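Local coordinates for Alr4995 protein (Nostoc sp., PDB 6LRF) that acts as a bifunctional arginine dihydrolase and ornithine cyclodeaminase, probably converting arginine to ornithine in one domain and ornithine to proline in another, at residues Leu8-Pro12 with Trp41-Tyr45; Tyr282-Arg286 with Ala337-Met343; Val370-Ala376 with Leu424-Ala429; Leu481-Arg485 with Arg513-Val517. One frame throughout, in Å; residues are numbered along the deposited sequence.

Contact 1: residues Leu8-Pro12 with Trp41-Tyr45; sequences LMCPP and WQGLY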
loop_
_atom_site.group_PDB
_atom_site.type_symbol
_atom_site.label_atom_id
_atom_site.label_comp_id
_atom_site.label_asym_id
_atom_site.label_seq_id
_atom_site.Cartn_x
_atom_site.Cartn_y
_atom_site.Cartn_z
ATOM N N LEU B 8 -4.853 -1.108 59.649
ATOM C CA LEU B 8 -6.259 -0.742 59.671
ATOM C C LEU B 8 -7.002 -1.478 58.568
ATOM O O LEU B 8 -6.548 -1.473 57.422
ATOM C CB LEU B 8 -6.409 0.751 59.480
ATOM C CG LEU B 8 -7.828 1.267 59.416
ATOM C CD1 LEU B 8 -8.483 1.025 60.763
ATOM C CD2 LEU B 8 -7.769 2.724 59.078
HETATM N N MSE B 9 -8.124 -2.113 58.903
HETATM C CA MSE B 9 -8.975 -2.750 57.894
HETATM C C MSE B 9 -10.430 -2.360 58.084
HETATM O O MSE B 9 -10.768 -1.593 58.975
HETATM C CB MSE B 9 -8.839 -4.271 57.936
HETATM C CG MSE B 9 -7.442 -4.753 57.626
HETATM SE SE MSE B 9 -7.250 -6.713 57.507
HETATM C CE MSE B 9 -8.411 -7.072 55.956
ATOM N N CYS B 10 -11.294 -2.872 57.224
ATOM C CA CYS B 10 -12.706 -2.586 57.346
ATOM C C CYS B 10 -13.483 -3.745 56.756
ATOM O O CYS B 10 -13.327 -4.066 55.567
ATOM C CB CYS B 10 -13.063 -1.272 56.656
ATOM S SG CYS B 10 -14.800 -0.826 56.751
ATOM N N PRO B 11 -14.306 -4.398 57.595
ATOM C CA PRO B 11 -15.056 -5.594 57.204
ATOM C C PRO B 11 -16.066 -5.318 56.085
ATOM O O PRO B 11 -16.597 -4.210 55.976
ATOM C CB PRO B 11 -15.752 -6.009 58.509
ATOM C CG PRO B 11 -15.838 -4.759 59.307
ATOM C CD PRO B 11 -14.578 -4.007 58.989
ATOM N N PRO B 12 -16.319 -6.334 55.244
ATOM C CA PRO B 12 -17.162 -6.211 54.049
ATOM C C PRO B 12 -18.664 -6.231 54.312
ATOM O O PRO B 12 -19.391 -6.753 53.467
ATOM C CB PRO B 12 -16.763 -7.440 53.224
ATOM C CG PRO B 12 -16.315 -8.429 54.229
ATOM C CD PRO B 12 -15.648 -7.647 55.311
ATOM N N TRP B 41 -12.251 -12.086 52.833
ATOM C CA TRP B 41 -11.801 -11.023 53.726
ATOM C C TRP B 41 -11.316 -11.599 55.050
ATOM O O TRP B 41 -10.225 -11.261 55.519
ATOM C CB TRP B 41 -12.921 -10.008 53.980
ATOM C CG TRP B 41 -12.452 -8.788 54.730
ATOM C CD1 TRP B 41 -11.983 -7.626 54.189
ATOM C CD2 TRP B 41 -12.396 -8.618 56.151
ATOM N NE1 TRP B 41 -11.642 -6.740 55.184
ATOM C CE2 TRP B 41 -11.889 -7.323 56.398
ATOM C CE3 TRP B 41 -12.723 -9.434 57.242
ATOM C CZ2 TRP B 41 -11.702 -6.822 57.690
ATOM C CZ3 TRP B 41 -12.536 -8.935 58.531
ATOM C CH2 TRP B 41 -12.030 -7.639 58.740
ATOM N N GLN B 42 -12.127 -12.480 55.642
ATOM C CA GLN B 42 -11.781 -13.113 56.912
ATOM C C GLN B 42 -10.456 -13.856 56.799
ATOM O O GLN B 42 -9.640 -13.823 57.714
ATOM C CB GLN B 42 -12.894 -14.066 57.368
ATOM C CG GLN B 42 -14.130 -13.353 57.900
ATOM C CD GLN B 42 -13.909 -12.745 59.277
ATOM O OE1 GLN B 42 -13.045 -13.194 60.037
ATOM N NE2 GLN B 42 -14.698 -11.721 59.608
ATOM N N GLY B 43 -10.241 -14.510 55.665
ATOM C CA GLY B 43 -8.987 -15.203 55.433
ATOM C C GLY B 43 -7.788 -14.280 55.556
ATOM O O GLY B 43 -6.798 -14.612 56.217
ATOM N N LEU B 44 -7.882 -13.115 54.916
ATOM C CA LEU B 44 -6.842 -12.085 55.010
ATOM C C LEU B 44 -6.701 -11.578 56.446
ATOM O O LEU B 44 -5.600 -11.536 57.020
ATOM C CB LEU B 44 -7.167 -10.920 54.073
ATOM C CG LEU B 44 -6.199 -9.744 54.141
ATOM C CD1 LEU B 44 -4.779 -10.221 53.864
ATOM C CD2 LEU B 44 -6.628 -8.677 53.146
ATOM N N TYR B 45 -7.842 -11.190 57.001
ATOM C CA TYR B 45 -7.950 -10.736 58.372
ATOM C C TYR B 45 -7.289 -11.718 59.339
ATOM O O TYR B 45 -6.431 -11.334 60.143
ATOM C CB TYR B 45 -9.425 -10.537 58.711
ATOM C CG TYR B 45 -9.685 -10.026 60.102
ATOM C CD1 TYR B 45 -9.067 -8.871 60.564
ATOM C CD2 TYR B 45 -10.563 -10.688 60.951
ATOM C CE1 TYR B 45 -9.310 -8.397 61.836
ATOM C CE2 TYR B 45 -10.810 -10.223 62.223
ATOM C CZ TYR B 45 -10.184 -9.078 62.664
ATOM O OH TYR B 45 -10.434 -8.613 63.937
HETATM O O HOH W 1 -10.144 -3.995 54.692
#

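Contact 2: residues Tyr282-Arg286 with Ala337-Met343; sequences YVESR and APSHEVM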
loop_
_atom_site.group_PDB
_atom_site.type_symbol
_atom_site.label_atom_id
_atom_site.label_comp_id
_atom_site.label_asym_id
_atom_site.label_seq_id
_atom_site.Cartn_x
_atom_site.Cartn_y
_atom_site.Cartn_z
ATOM N N TYR B 282 10.777 17.472 44.141
ATOM C CA TYR B 282 11.361 17.731 42.824
ATOM C C TYR B 282 10.335 18.341 41.872
ATOM O O TYR B 282 10.690 18.857 40.805
ATOM C CB TYR B 282 11.955 16.451 42.235
ATOM C CG TYR B 282 13.053 15.878 43.091
ATOM C CD1 TYR B 282 14.356 16.353 43.002
ATOM C CD2 TYR B 282 12.783 14.882 44.010
ATOM C CE1 TYR B 282 15.366 15.835 43.799
ATOM C CE2 TYR B 282 13.780 14.360 44.811
ATOM C CZ TYR B 282 15.070 14.838 44.702
ATOM O OH TYR B 282 16.062 14.305 45.505
ATOM N N VAL B 283 9.064 18.294 42.269
ATOM C CA VAL B 283 7.995 18.904 41.492
ATOM C C VAL B 283 8.258 20.400 41.331
ATOM O O VAL B 283 8.590 21.101 42.297
ATOM C CB VAL B 283 6.622 18.662 42.152
ATOM C CG1 VAL B 283 5.507 19.340 41.364
ATOM C CG2 VAL B 283 6.367 17.157 42.280
ATOM N N GLU B 284 8.146 20.869 40.090
ATOM C CA GLU B 284 8.339 22.276 39.745
ATOM C C GLU B 284 7.095 22.881 39.103
ATOM O O GLU B 284 6.285 22.179 38.505
ATOM C CB GLU B 284 9.507 22.441 38.780
ATOM C CG GLU B 284 10.854 22.232 39.391
ATOM C CD GLU B 284 11.959 22.454 38.382
ATOM O OE1 GLU B 284 11.636 22.713 37.195
ATOM O OE2 GLU B 284 13.141 22.393 38.776
ATOM N N SER B 285 6.976 24.197 39.221
ATOM C CA SER B 285 5.817 24.925 38.741
ATOM C C SER B 285 6.266 26.208 38.092
ATOM O O SER B 285 7.277 26.787 38.480
ATOM C CB SER B 285 4.850 25.232 39.881
ATOM O OG SER B 285 3.918 24.179 40.033
ATOM N N ARG B 286 5.486 26.649 37.113
ATOM C CA ARG B 286 5.816 27.811 36.312
ATOM C C ARG B 286 4.521 28.333 35.705
ATOM O O ARG B 286 3.717 27.562 35.195
ATOM C CB ARG B 286 6.830 27.430 35.236
ATOM C CG ARG B 286 7.424 28.573 34.459
ATOM C CD ARG B 286 8.676 28.101 33.757
ATOM N NE ARG B 286 9.093 29.008 32.694
ATOM C CZ ARG B 286 10.280 28.946 32.094
ATOM N NH1 ARG B 286 11.155 28.025 32.480
ATOM N NH2 ARG B 286 10.596 29.803 31.121
ATOM N N ALA B 337 5.514 20.079 36.626
ATOM C CA ALA B 337 6.287 18.938 36.154
ATOM C C ALA B 337 6.881 18.190 37.347
ATOM O O ALA B 337 7.123 18.790 38.388
ATOM C CB ALA B 337 7.393 19.402 35.209
ATOM N N PRO B 338 7.115 16.882 37.204
ATOM C CA PRO B 338 7.620 16.086 38.328
ATOM C C PRO B 338 9.119 16.302 38.599
ATOM O O PRO B 338 9.628 15.912 39.659
ATOM C CB PRO B 338 7.342 14.648 37.877
ATOM C CG PRO B 338 7.413 14.733 36.340
ATOM C CD PRO B 338 6.783 16.048 36.027
ATOM N N SER B 339 9.821 16.905 37.645
ATOM C CA SER B 339 11.260 17.139 37.761
ATOM C C SER B 339 11.666 18.244 36.806
ATOM O O SER B 339 10.886 18.628 35.920
ATOM C CB SER B 339 12.049 15.881 37.431
ATOM O OG SER B 339 12.051 15.690 36.027
ATOM N N HIS B 340 12.891 18.735 36.957
ATOM C CA HIS B 340 13.392 19.786 36.082
ATOM C C HIS B 340 13.511 19.295 34.650
ATOM O O HIS B 340 13.192 20.017 33.696
ATOM C CB HIS B 340 14.753 20.309 36.555
ATOM C CG HIS B 340 15.182 21.562 35.852
ATOM N ND1 HIS B 340 14.365 22.670 35.742
ATOM C CD2 HIS B 340 16.334 21.883 35.217
ATOM C CE1 HIS B 340 14.996 23.618 35.074
ATOM N NE2 HIS B 340 16.193 23.165 34.742
ATOM N N GLU B 341 13.970 18.063 34.497
ATOM C CA GLU B 341 14.138 17.486 33.175
ATOM C C GLU B 341 12.821 17.494 32.402
ATOM O O GLU B 341 12.777 17.891 31.235
ATOM C CB GLU B 341 14.680 16.075 33.305
ATOM C CG GLU B 341 14.708 15.290 32.017
ATOM C CD GLU B 341 14.901 13.809 32.280
ATOM O OE1 GLU B 341 15.161 13.457 33.458
ATOM O OE2 GLU B 341 14.799 13.003 31.325
ATOM N N VAL B 342 11.735 17.085 33.053
ATOM C CA VAL B 342 10.445 17.016 32.359
ATOM C C VAL B 342 9.918 18.433 32.093
ATOM O O VAL B 342 9.337 18.710 31.032
ATOM C CB VAL B 342 9.401 16.182 33.149
ATOM C CG1 VAL B 342 8.016 16.289 32.506
ATOM C CG2 VAL B 342 9.839 14.719 33.241
HETATM N N MSE B 343 10.135 19.336 33.050
HETATM C CA MSE B 343 9.783 20.748 32.870
HETATM C C MSE B 343 10.473 21.369 31.641
HETATM O O MSE B 343 9.864 22.129 30.892
HETATM C CB MSE B 343 10.144 21.560 34.118
HETATM C CG MSE B 343 9.797 23.042 33.990
HETATM SE SE MSE B 343 7.837 23.365 33.683
HETATM C CE MSE B 343 7.238 23.522 35.573
#

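Contact 3: residues Val370-Ala376 with Leu424-Ala429; sequences VIQDGVA and LRDLKA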
loop_
_atom_site.group_PDB
_atom_site.type_symbol
_atom_site.label_atom_id
_atom_site.label_comp_id
_atom_site.label_asym_id
_atom_site.label_seq_id
_atom_site.Cartn_x
_atom_site.Cartn_y
_atom_site.Cartn_z
ATOM N N VAL B 370 31.450 25.818 25.530
ATOM C CA VAL B 370 31.958 24.631 24.862
ATOM C C VAL B 370 33.387 24.374 25.357
ATOM O O VAL B 370 34.201 25.301 25.380
ATOM C CB VAL B 370 31.951 24.813 23.316
ATOM C CG1 VAL B 370 32.612 23.637 22.631
ATOM C CG2 VAL B 370 30.543 25.018 22.808
ATOM N N ILE B 371 33.703 23.142 25.759
ATOM C CA ILE B 371 35.070 22.854 26.197
ATOM C C ILE B 371 35.808 21.882 25.271
ATOM O O ILE B 371 37.030 21.821 25.267
ATOM C CB ILE B 371 35.111 22.291 27.635
ATOM C CG1 ILE B 371 34.216 21.060 27.777
ATOM C CG2 ILE B 371 34.740 23.375 28.662
ATOM C CD1 ILE B 371 33.997 20.670 29.208
ATOM N N GLN B 372 35.054 21.137 24.476
ATOM C CA GLN B 372 35.608 20.134 23.570
ATOM C C GLN B 372 35.029 20.382 22.176
ATOM O O GLN B 372 33.804 20.401 22.023
ATOM C CB GLN B 372 35.260 18.737 24.090
ATOM C CG GLN B 372 35.753 17.583 23.276
ATOM C CD GLN B 372 35.371 16.252 23.906
ATOM O OE1 GLN B 372 34.876 16.200 25.041
ATOM N NE2 GLN B 372 35.587 15.163 23.166
ATOM N N ASP B 373 35.888 20.632 21.183
ATOM C CA ASP B 373 35.437 20.865 19.806
ATOM C C ASP B 373 34.327 19.893 19.375
ATOM O O ASP B 373 34.471 18.689 19.540
ATOM C CB ASP B 373 36.604 20.728 18.825
ATOM C CG ASP B 373 37.376 22.012 18.645
ATOM O OD1 ASP B 373 37.152 22.978 19.412
ATOM O OD2 ASP B 373 38.223 22.041 17.728
ATOM N N GLY B 374 33.229 20.420 18.831
ATOM C CA GLY B 374 32.158 19.574 18.318
ATOM C C GLY B 374 31.314 18.888 19.387
ATOM O O GLY B 374 30.663 17.894 19.110
ATOM N N VAL B 375 31.327 19.418 20.609
ATOM C CA VAL B 375 30.531 18.858 21.706
ATOM C C VAL B 375 29.858 20.023 22.424
ATOM O O VAL B 375 30.518 20.982 22.781
ATOM C CB VAL B 375 31.401 18.037 22.692
ATOM C CG1 VAL B 375 30.595 17.604 23.919
ATOM C CG2 VAL B 375 32.015 16.813 22.000
ATOM N N ALA B 376 28.541 19.972 22.604
ATOM C CA ALA B 376 27.841 21.047 23.315
ATOM C C ALA B 376 27.889 20.756 24.813
ATOM O O ALA B 376 28.030 19.595 25.207
ATOM C CB ALA B 376 26.403 21.175 22.830
ATOM N N LEU B 424 26.091 20.589 15.973
ATOM C CA LEU B 424 26.979 20.210 17.066
ATOM C C LEU B 424 28.436 20.116 16.651
ATOM O O LEU B 424 29.313 20.632 17.346
ATOM C CB LEU B 424 26.545 18.873 17.665
ATOM C CG LEU B 424 25.166 18.809 18.324
ATOM C CD1 LEU B 424 24.889 17.400 18.851
ATOM C CD2 LEU B 424 25.048 19.815 19.438
ATOM N N ARG B 425 28.704 19.454 15.526
ATOM C CA ARG B 425 30.088 19.207 15.117
ATOM C C ARG B 425 30.834 20.495 14.742
ATOM O O ARG B 425 32.058 20.495 14.668
ATOM C CB ARG B 425 30.145 18.210 13.947
ATOM C CG ARG B 425 29.539 18.695 12.639
ATOM C CD ARG B 425 29.887 17.736 11.510
ATOM N NE ARG B 425 29.398 18.182 10.199
ATOM C CZ ARG B 425 28.303 17.702 9.626
ATOM N NH1 ARG B 425 27.591 16.783 10.256
ATOM N NH2 ARG B 425 27.912 18.129 8.435
ATOM N N ASP B 426 30.111 21.592 14.528
ATOM C CA ASP B 426 30.756 22.878 14.209
ATOM C C ASP B 426 31.028 23.763 15.423
ATOM O O ASP B 426 31.506 24.888 15.268
ATOM C CB ASP B 426 29.914 23.691 13.221
ATOM C CG ASP B 426 29.825 23.043 11.841
ATOM O OD1 ASP B 426 30.695 22.214 11.495
ATOM O OD2 ASP B 426 28.885 23.392 11.092
ATOM N N LEU B 427 30.702 23.286 16.625
ATOM C CA LEU B 427 30.958 24.086 17.823
ATOM C C LEU B 427 32.452 24.084 18.127
ATOM O O LEU B 427 33.117 23.064 17.976
ATOM C CB LEU B 427 30.168 23.551 19.018
ATOM C CG LEU B 427 28.648 23.665 18.957
ATOM C CD1 LEU B 427 28.009 22.889 20.109
ATOM C CD2 LEU B 427 28.221 25.105 18.983
ATOM N N LYS B 428 32.974 25.226 18.556
ATOM C CA LYS B 428 34.393 25.330 18.901
ATOM C C LYS B 428 34.599 25.614 20.386
ATOM O O LYS B 428 33.857 26.410 20.971
ATOM C CB LYS B 428 35.054 26.434 18.074
ATOM C CG LYS B 428 35.107 26.133 16.585
ATOM C CD LYS B 428 36.178 25.085 16.284
ATOM C CE LYS B 428 36.414 24.921 14.775
ATOM N NZ LYS B 428 35.328 24.141 14.097
ATOM N N ALA B 429 35.604 24.973 20.984
ATOM C CA ALA B 429 35.993 25.252 22.365
ATOM C C ALA B 429 36.040 26.767 22.631
ATOM O O ALA B 429 36.579 27.539 21.832
ATOM C CB ALA B 429 37.347 24.596 22.679
#

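Contact 4: residues Leu481-Arg485 with Arg513-Val517; sequences LRKIR and REGYV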
loop_
_atom_site.group_PDB
_atom_site.type_symbol
_atom_site.label_atom_id
_atom_site.label_comp_id
_atom_site.label_asym_id
_atom_site.label_seq_id
_atom_site.Cartn_x
_atom_site.Cartn_y
_atom_site.Cartn_z
ATOM N N LEU B 481 19.821 -20.907 10.053
ATOM C CA LEU B 481 20.621 -20.092 10.954
ATOM C C LEU B 481 21.337 -20.906 12.032
ATOM O O LEU B 481 22.501 -20.653 12.318
ATOM C CB LEU B 481 19.735 -19.035 11.603
ATOM C CG LEU B 481 20.390 -17.796 12.187
ATOM C CD1 LEU B 481 21.525 -17.316 11.320
ATOM C CD2 LEU B 481 19.321 -16.731 12.261
ATOM N N ARG B 482 20.649 -21.867 12.642
ATOM C CA ARG B 482 21.278 -22.737 13.643
ATOM C C ARG B 482 22.326 -23.653 13.001
ATOM O O ARG B 482 23.404 -23.891 13.568
ATOM C CB ARG B 482 20.219 -23.572 14.370
ATOM C CG ARG B 482 20.756 -24.521 15.438
ATOM C CD ARG B 482 19.587 -25.274 16.064
ATOM N NE ARG B 482 19.980 -26.284 17.045
ATOM C CZ ARG B 482 20.237 -27.558 16.752
ATOM N NH1 ARG B 482 20.579 -28.403 17.719
ATOM N NH2 ARG B 482 20.146 -27.991 15.497
ATOM N N LYS B 483 22.001 -24.158 11.815
ATOM C CA LYS B 483 22.917 -25.000 11.053
ATOM C C LYS B 483 24.213 -24.265 10.771
ATOM O O LYS B 483 25.295 -24.833 10.902
ATOM C CB LYS B 483 22.280 -25.450 9.738
ATOM C CG LYS B 483 22.101 -26.958 9.610
ATOM C CD LYS B 483 20.784 -27.293 8.924
ATOM C CE LYS B 483 20.613 -28.801 8.728
ATOM N NZ LYS B 483 21.067 -29.619 9.897
ATOM N N ILE B 484 24.105 -22.994 10.398
ATOM C CA ILE B 484 25.284 -22.224 10.052
ATOM C C ILE B 484 26.103 -21.910 11.296
ATOM O O ILE B 484 27.325 -21.959 11.248
ATOM C CB ILE B 484 24.911 -20.915 9.297
ATOM C CG1 ILE B 484 24.242 -21.254 7.968
ATOM C CG2 ILE B 484 26.141 -20.060 9.036
ATOM C CD1 ILE B 484 23.734 -20.053 7.199
ATOM N N ARG B 485 25.451 -21.602 12.413
ATOM C CA ARG B 485 26.198 -21.239 13.621
ATOM C C ARG B 485 26.969 -22.437 14.204
ATOM O O ARG B 485 28.133 -22.304 14.612
ATOM C CB ARG B 485 25.269 -20.666 14.697
ATOM C CG ARG B 485 26.009 -20.298 15.981
ATOM C CD ARG B 485 25.079 -20.065 17.166
ATOM N NE ARG B 485 24.424 -21.298 17.611
ATOM C CZ ARG B 485 23.662 -21.394 18.700
ATOM N NH1 ARG B 485 23.451 -20.331 19.475
ATOM N NH2 ARG B 485 23.110 -22.560 19.016
ATOM N N ARG B 513 24.148 -11.715 21.150
ATOM C CA ARG B 513 24.611 -12.271 22.421
ATOM C C ARG B 513 24.869 -13.777 22.343
ATOM O O ARG B 513 25.836 -14.269 22.911
ATOM C CB ARG B 513 23.577 -11.973 23.513
ATOM C CG ARG B 513 24.086 -12.071 24.929
ATOM C CD ARG B 513 23.225 -11.217 25.866
ATOM N NE ARG B 513 21.827 -11.645 25.906
ATOM C CZ ARG B 513 20.789 -10.876 25.591
ATOM N NH1 ARG B 513 20.977 -9.619 25.197
ATOM N NH2 ARG B 513 19.556 -11.362 25.672
ATOM N N GLU B 514 24.019 -14.491 21.612
ATOM C CA GLU B 514 24.064 -15.952 21.552
ATOM C C GLU B 514 24.761 -16.548 20.314
ATOM O O GLU B 514 24.587 -17.734 20.011
ATOM C CB GLU B 514 22.641 -16.490 21.648
ATOM C CG GLU B 514 21.956 -16.024 22.923
ATOM C CD GLU B 514 20.558 -16.591 23.108
ATOM O OE1 GLU B 514 20.115 -17.402 22.263
ATOM O OE2 GLU B 514 19.901 -16.221 24.110
ATOM N N GLY B 515 25.529 -15.721 19.601
ATOM C CA GLY B 515 26.439 -16.193 18.569
ATOM C C GLY B 515 25.925 -16.381 17.148
ATOM O O GLY B 515 26.550 -17.084 16.360
ATOM N N TYR B 516 24.802 -15.764 16.803
ATOM C CA TYR B 516 24.259 -15.899 15.459
ATOM C C TYR B 516 24.706 -14.777 14.517
ATOM O O TYR B 516 24.415 -14.819 13.337
ATOM C CB TYR B 516 22.732 -15.930 15.490
ATOM C CG TYR B 516 22.148 -17.082 16.268
ATOM C CD1 TYR B 516 21.850 -16.951 17.625
ATOM C CD2 TYR B 516 21.895 -18.297 15.656
ATOM C CE1 TYR B 516 21.307 -18.001 18.346
ATOM C CE2 TYR B 516 21.357 -19.352 16.370
ATOM C CZ TYR B 516 21.063 -19.197 17.713
ATOM O OH TYR B 516 20.524 -20.246 18.419
ATOM N N VAL B 517 25.384 -13.764 15.040
ATOM C CA VAL B 517 25.714 -12.593 14.245
ATOM C C VAL B 517 27.210 -12.306 14.310
ATOM O O VAL B 517 27.738 -11.977 15.370
ATOM C CB VAL B 517 24.912 -11.359 14.723
ATOM C CG1 VAL B 517 25.182 -10.155 13.827
ATOM C CG2 VAL B 517 23.438 -11.672 14.720
#

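Contact 1: residues Leu8-Pro12 with Trp41-Tyr45
The indole of W41 lies under two consecutive prolines, a compact case of CH-pi packing between the loop just past strand 6-9 and helix 34-49. P11 CA sits 3.8 Å from the centroid of the six-membered ring of W41, and P12 CD 3.6 Å from the centroid of its five-membered ring, both over the face; P12 CD and W41 CG are 3.4 Å apart. Polarised C-H groups next to a proline nitrogen or carbonyl suit the electron-rich indole well. The selenomethionine M9 reaches the same tryptophan obliquely, its SE atom 5.2 Å from the centroid of the six-membered ring of W41, a Met-aromatic contact. Its methyl lies across the ring plane from the prolines, M9 CE 3.3 Å from W41 NE1 and 3.7 Å from L44 CD2, while M9 SE meets the edge of the tyrosine ring at Y45 CD1, 4.2 Å away. The polar NE1 of the indole is served by a water that also takes the backbone N-H of C10, at 3.2 Å from W41 NE1 and 3.0 Å from C10 N. In the dihydrolase region, which belongs to the guanidine-modifying enzyme superfamily, strand 6-9 lies between strands 53-56 and 267-268. Helix 34-49 rests against this small sheet, W41 touching L56 and Y45 touching V54 of strand 53-56; M9 packs on both, and F255 of helix 253-256 packs on P12 and W41.

Contact 2: residues Tyr282-Arg286 with Ala337-Met343
A beta ladder can hand over directly to a helix: here the last antiparallel pair between strands 280-292 and 329-337 of a six-stranded mixed sheet comes just before the N-cap of helix 340-352. Y282 leads the way, its carbonyl O receiving a CA-H...O contact from S339 CA at 3.5 Å, while its hydroxyl is bonded to E155. V283 follows with a second such contact, from its CA to A337 O at 3.2 Å. E284 is the centre: it forms a hydrogen-bonded antiparallel pair with A337, E284 N to A337 O and A337 N to E284 O both measuring 2.9 Å. Its carboxylate also accepts from H340, in the first turn of the helix, with H340 ND1 3.1 Å from E284 OE1; the other imidazole nitrogen, NE2, is bonded to D436. S285 turns away and bonds S336 through its hydroxyl. R286 then lays its CB 3.9 Å from CE of the selenomethionine M343. At the helix start S339 is the N-cap, its OG accepting from V342 N at 3.3 Å.

Contact 3: residues Val370-Ala376 with Leu424-Ala429
Two loops can still be joined precisely when their backbone groups find partners, and G374 N does so by donating to L427 O at 2.8 Å. The carboxylate of D373 takes a second amide, A429 N lying 3.0 Å from D373 OD1 and almost in line, so a side chain continues the pairing that the main chain began. G374 CA adds a CA-H...O contact of 3.2 Å to L424 O, an oxygen that also accepts from L427 N. The residues Q372 to V375 form a type II beta turn, in which V375 N donates to Q372 O at 3.0 Å, a weak bond, and G374, at its third position, has the positive phi this turn calls for. The turn lies beyond strand 366-369, an outer strand of a seven-stranded mixed sheet, and meets the connection between strands 416-422 and 432-435. Other polar groups find partners beyond the two segments: G374 O accepts from R565 and A376 N donates to N562, both of helix 554-567, and K428 N donates to E431. R425 points away from the turn, and its guanidinium bonds G604 O and Q617 of the second subunit. Apolar contacts accompany these bonds: A376 CB lies 3.6 Å from L427 CD1 and 3.9 Å from L424 CD2.

Contact 4: residues Leu481-Arg485 with Arg513-Val517
An arginine laid on a tyrosine can also bond to the backbone beside it, as a helix and the loop after another helix demonstrate here. E514 is the first residue beyond helix 505-513 to leave helical geometry. Its carbonyl accepts from the arginine of the other segment, R485 NH1 lying 2.9 Å from E514 O, whereas its carboxylate turns to a salt bridge with R510. G515 comes next, with positive phi, and its carbonyl O lies 3.3 Å from R485 CG. Y516 is the main partner. The guanidinium of R485 lies flat on its ring, centres 4.2 Å apart and planes at 19°, and R485 CD sits over the same ring, 4.0 Å from the Y516 centroid, as a CH-pi contact. L481, one turn earlier in helix 467-486, approaches the ring obliquely, with L481 CG 3.8 Å from Y516 CD2. V517 points away from the helix segment, and its buried side chain touches V493 of strand 491-495 in the Rossmann-like domain, where the chain enters strand 519-523 of the parallel sheet. Because the stack uses the flat face of the guanidinium while E514 O meets its edge, the positive charge can serve the pi system and a carbonyl at once, without needing an acidic partner from these two segments.

Overall arrangement
The four contacts follow one another along the chain without touching, contacts 2 and 3 being the nearest pair at about 28 Å between centres and contacts 1 and 3 the farthest at about 64 Å. Contact 1 is the buried one, and its chemistry is mostly apolar, with a bridging water. Contact 2 lies at the surface and relies on paired backbone bonds and a His-carboxylate bond. Contacts 3 and 4 are partly buried: the former ties loop to loop through amides, the latter helix to loop through a charged stack. Contacts 1 and 4 each set a helix against the chain at one end of a sheet strand, after strand 6-9 and before strand 519-523 respectively.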